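Local coordinates for RNA-dependent RNA polymerase (PDB 6DX5), which acts through this viral OTU domain as a deubiquitinating cysteine protease, within a large L protein that probably also carries RNA-directed RNA polymerase activity, at the interface of chains A and B. Sequence-based numbering; all coordinates share one arbitrary frame. Chains: chain A/B, RNA-dependent RNA polymerase.

The interface of chains A and B. Residues chain A 146, 152-153; chain B 145-147, 152, 170-172.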
ATOM      1  N   ASN A 146      -6.018  -2.728 -14.927  1.00 28.48           N
ATOM      2  CA  ASN A 146      -7.019  -3.775 -14.953  1.00 37.87           C
ATOM      3  C   ASN A 146      -6.704  -4.645 -16.162  1.00 39.02           C
ATOM      4  O   ASN A 146      -5.641  -4.515 -16.782  1.00 29.72           O
ATOM      5  CB  ASN A 146      -8.431  -3.192 -14.959  1.00 53.91           C
ATOM      6  CG  ASN A 146      -8.636  -2.269 -16.088  1.00 69.82           C
ATOM      7  OD1 ASN A 146      -7.756  -2.136 -16.929  1.00 68.09           O
ATOM      8  ND2 ASN A 146      -9.783  -1.599 -16.128  1.00 83.29           N
ATOM      9  N   LEU A 152      -5.334   1.747 -12.928  1.00 29.40           N
ATOM     10  CA  LEU A 152      -6.141   1.967 -11.725  1.00 31.82           C
ATOM     11  C   LEU A 152      -5.455   2.980 -10.808  1.00 29.16           C
ATOM     12  O   LEU A 152      -6.095   3.912 -10.331  1.00 33.76           O
ATOM     13  CB  LEU A 152      -6.367   0.648 -10.967  1.00 37.17           C
ATOM     14  CG  LEU A 152      -7.066  -0.523 -11.658  1.00 40.40           C
ATOM     15  CD1 LEU A 152      -6.657  -1.896 -11.080  1.00 34.90           C
ATOM     16  CD2 LEU A 152      -8.517  -0.312 -11.468  1.00 45.04           C
ATOM     17  N   ASP A 153      -4.166   2.789 -10.530  1.00 28.04           N
ATOM     18  CA  ASP A 153      -3.371   3.806  -9.851  1.00 34.94           C
ATOM     19  C   ASP A 153      -1.911   3.446 -10.069  1.00 32.27           C
ATOM     20  O   ASP A 153      -1.592   2.436 -10.707  1.00 28.14           O
ATOM     21  CB  ASP A 153      -3.727   3.933  -8.361  1.00 34.87           C
ATOM     22  CG  ASP A 153      -3.786   2.587  -7.659  1.00 40.22           C
ATOM     23  OD1 ASP A 153      -4.871   2.211  -7.127  1.00 44.41           O
ATOM     24  OD2 ASP A 153      -2.737   1.896  -7.664  1.00 44.46           O
TER
ATOM     25  N   VAL B 145      -9.948  -3.889  -5.546  1.00 28.87           N
ATOM     26  CA  VAL B 145     -10.475  -4.630  -6.689  1.00 22.85           C
ATOM     27  C   VAL B 145     -10.084  -3.931  -7.978  1.00 23.60           C
ATOM     28  O   VAL B 145      -9.663  -2.772  -7.981  1.00 28.78           O
ATOM     29  CB  VAL B 145     -12.011  -4.762  -6.646  1.00 26.05           C
ATOM     30  CG1 VAL B 145     -12.481  -5.505  -5.404  1.00 22.75           C
ATOM     31  CG2 VAL B 145     -12.657  -3.367  -6.791  1.00 25.09           C
ATOM     32  N   ASN B 146     -10.209  -4.655  -9.090  1.00 25.01           N
ATOM     33  CA  ASN B 146     -10.074  -4.035 -10.396  1.00 29.81           C
ATOM     34  C   ASN B 146     -11.452  -3.631 -10.878  1.00 32.94           C
ATOM     35  O   ASN B 146     -12.448  -3.770 -10.162  1.00 25.95           O
ATOM     36  CB  ASN B 146      -9.424  -4.950 -11.432  1.00 28.05           C
ATOM     37  CG  ASN B 146     -10.164  -6.274 -11.614  1.00 40.83           C
ATOM     38  OD1 ASN B 146     -11.364  -6.433 -11.330  1.00 29.39           O
ATOM     39  ND2 ASN B 146      -9.424  -7.248 -12.056  1.00 31.27           N
ATOM     40  N   THR B 147     -11.514  -3.218 -12.136  1.00 29.93           N
ATOM     41  CA  THR B 147     -12.751  -2.696 -12.707  1.00 34.91           C
ATOM     42  C   THR B 147     -13.829  -3.766 -12.784  1.00 38.60           C
ATOM     43  O   THR B 147     -15.011  -3.457 -12.640  1.00 40.99           O
ATOM     44  CB  THR B 147     -12.445  -2.120 -14.089  1.00 38.23           C
ATOM     45  OG1 THR B 147     -11.601  -0.994 -13.888  1.00 47.35           O
ATOM     46  CG2 THR B 147     -13.709  -1.643 -14.768  1.00 41.70           C
ATOM     47  N   LEU B 152      -8.078  -7.907  -5.819  1.00 30.04           N
ATOM     48  CA  LEU B 152      -6.633  -7.935  -5.998  1.00 31.91           C
ATOM     49  C   LEU B 152      -5.922  -8.183  -4.674  1.00 33.96           C
ATOM     50  O   LEU B 152      -4.894  -8.867  -4.646  1.00 29.23           O
ATOM     51  CB  LEU B 152      -6.130  -6.624  -6.620  1.00 29.62           C
ATOM     52  CG  LEU B 152      -6.792  -6.169  -7.931  1.00 28.44           C
ATOM     53  CD1 LEU B 152      -6.483  -4.707  -8.228  1.00 26.27           C
ATOM     54  CD2 LEU B 152      -6.220  -7.039  -9.063  1.00 28.93           C
ATOM     55  N   ARG B 170     -12.150  -0.667  -2.517  1.00 20.61           N
ATOM     56  CA  ARG B 170     -11.335   0.347  -3.174  1.00 24.51           C
ATOM     57  C   ARG B 170     -11.119  -0.065  -4.623  1.00 27.79           C
ATOM     58  O   ARG B 170     -10.752  -1.219  -4.899  1.00 26.13           O
ATOM     59  CB  ARG B 170      -9.973   0.528  -2.474  1.00 24.22           C
ATOM     60  CG  ARG B 170      -9.143   1.610  -3.105  1.00 29.94           C
ATOM     61  CD  ARG B 170      -7.859   1.917  -2.330  1.00 27.97           C
ATOM     62  NE  ARG B 170      -6.842   0.889  -2.420  1.00 26.39           N
ATOM     63  CZ  ARG B 170      -5.978   0.732  -3.433  1.00 37.50           C
ATOM     64  NH1 ARG B 170      -6.038   1.516  -4.503  1.00 37.10           N
ATOM     65  NH2 ARG B 170      -5.033  -0.220  -3.381  1.00 42.11           N
ATOM     66  N   CYS B 171     -11.334   0.877  -5.554  1.00 24.44           N
ATOM     67  CA  CYS B 171     -10.993   0.657  -6.959  1.00 23.36           C
ATOM     68  C   CYS B 171     -10.165   1.860  -7.388  1.00 33.72           C
ATOM     69  O   CYS B 171     -10.706   2.955  -7.605  1.00 32.59           O
ATOM     70  CB  CYS B 171     -12.234   0.468  -7.851  1.00 26.17           C
ATOM     71  SG  CYS B 171     -11.741   0.136  -9.633  1.00 33.57           S
ATOM     72  N   GLY B 172      -8.847   1.668  -7.477  1.00 34.57           N
ATOM     73  CA  GLY B 172      -7.961   2.795  -7.710  1.00 30.68           C
ATOM     74  C   GLY B 172      -8.075   3.776  -6.559  1.00 34.59           C
ATOM     75  O   GLY B 172      -7.900   3.436  -5.385  1.00 39.39           O
TER
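The guanidinium of B:Arg170 is used at its edge, where two oxygens lie in its plane. One is OD1 of the A:Asp153 carboxylate, 3.0 Å from B:Arg170 NH1 in a salt bridge that is also a hydrogen bond. The other is the backbone O of B:Gly172, 2.8 Å from the same B:Arg170 NH1. This second bond, within chain B, helps fix the rotation of the guanidinium. The two charged groups meet tip to tip, their planes 34° apart, and NH1 comes from above the carboxylate plane. B:Arg170 starts with CG anti to the backbone N (chi1 -178°) and bends at chi3 (72°). A:Asp153 OD1 also lies against B:Gly172 CA. The neighbouring charge would probably favour an ionised carboxylate.

A:Leu152 fills the middle with its two branches. A:Leu152 CD2 packs on SG of B:Cys171 at 3.7 Å. A:Leu152 CD1 meets CD1 of B:Leu152 tip to tip at 4.0 Å. It also lies loosely near CA and CB of B:Asn146.

At the far end the poorly ordered A:Asn146 crosses B:Thr147 obliquely. The amide A:Asn146 ND2 donates to the hydroxyl OG1 of B:Thr147 at 2.9 Å, near the amide plane.

The chain A residues lie in loops and at the start of strand 153-157. Chain B supplies the ends of strands 166-171 and 140-145, the loops just after them, and loop residue B:Leu152. The patch belongs to a larger interface that is not an exact two-fold and may reflect crystal packing.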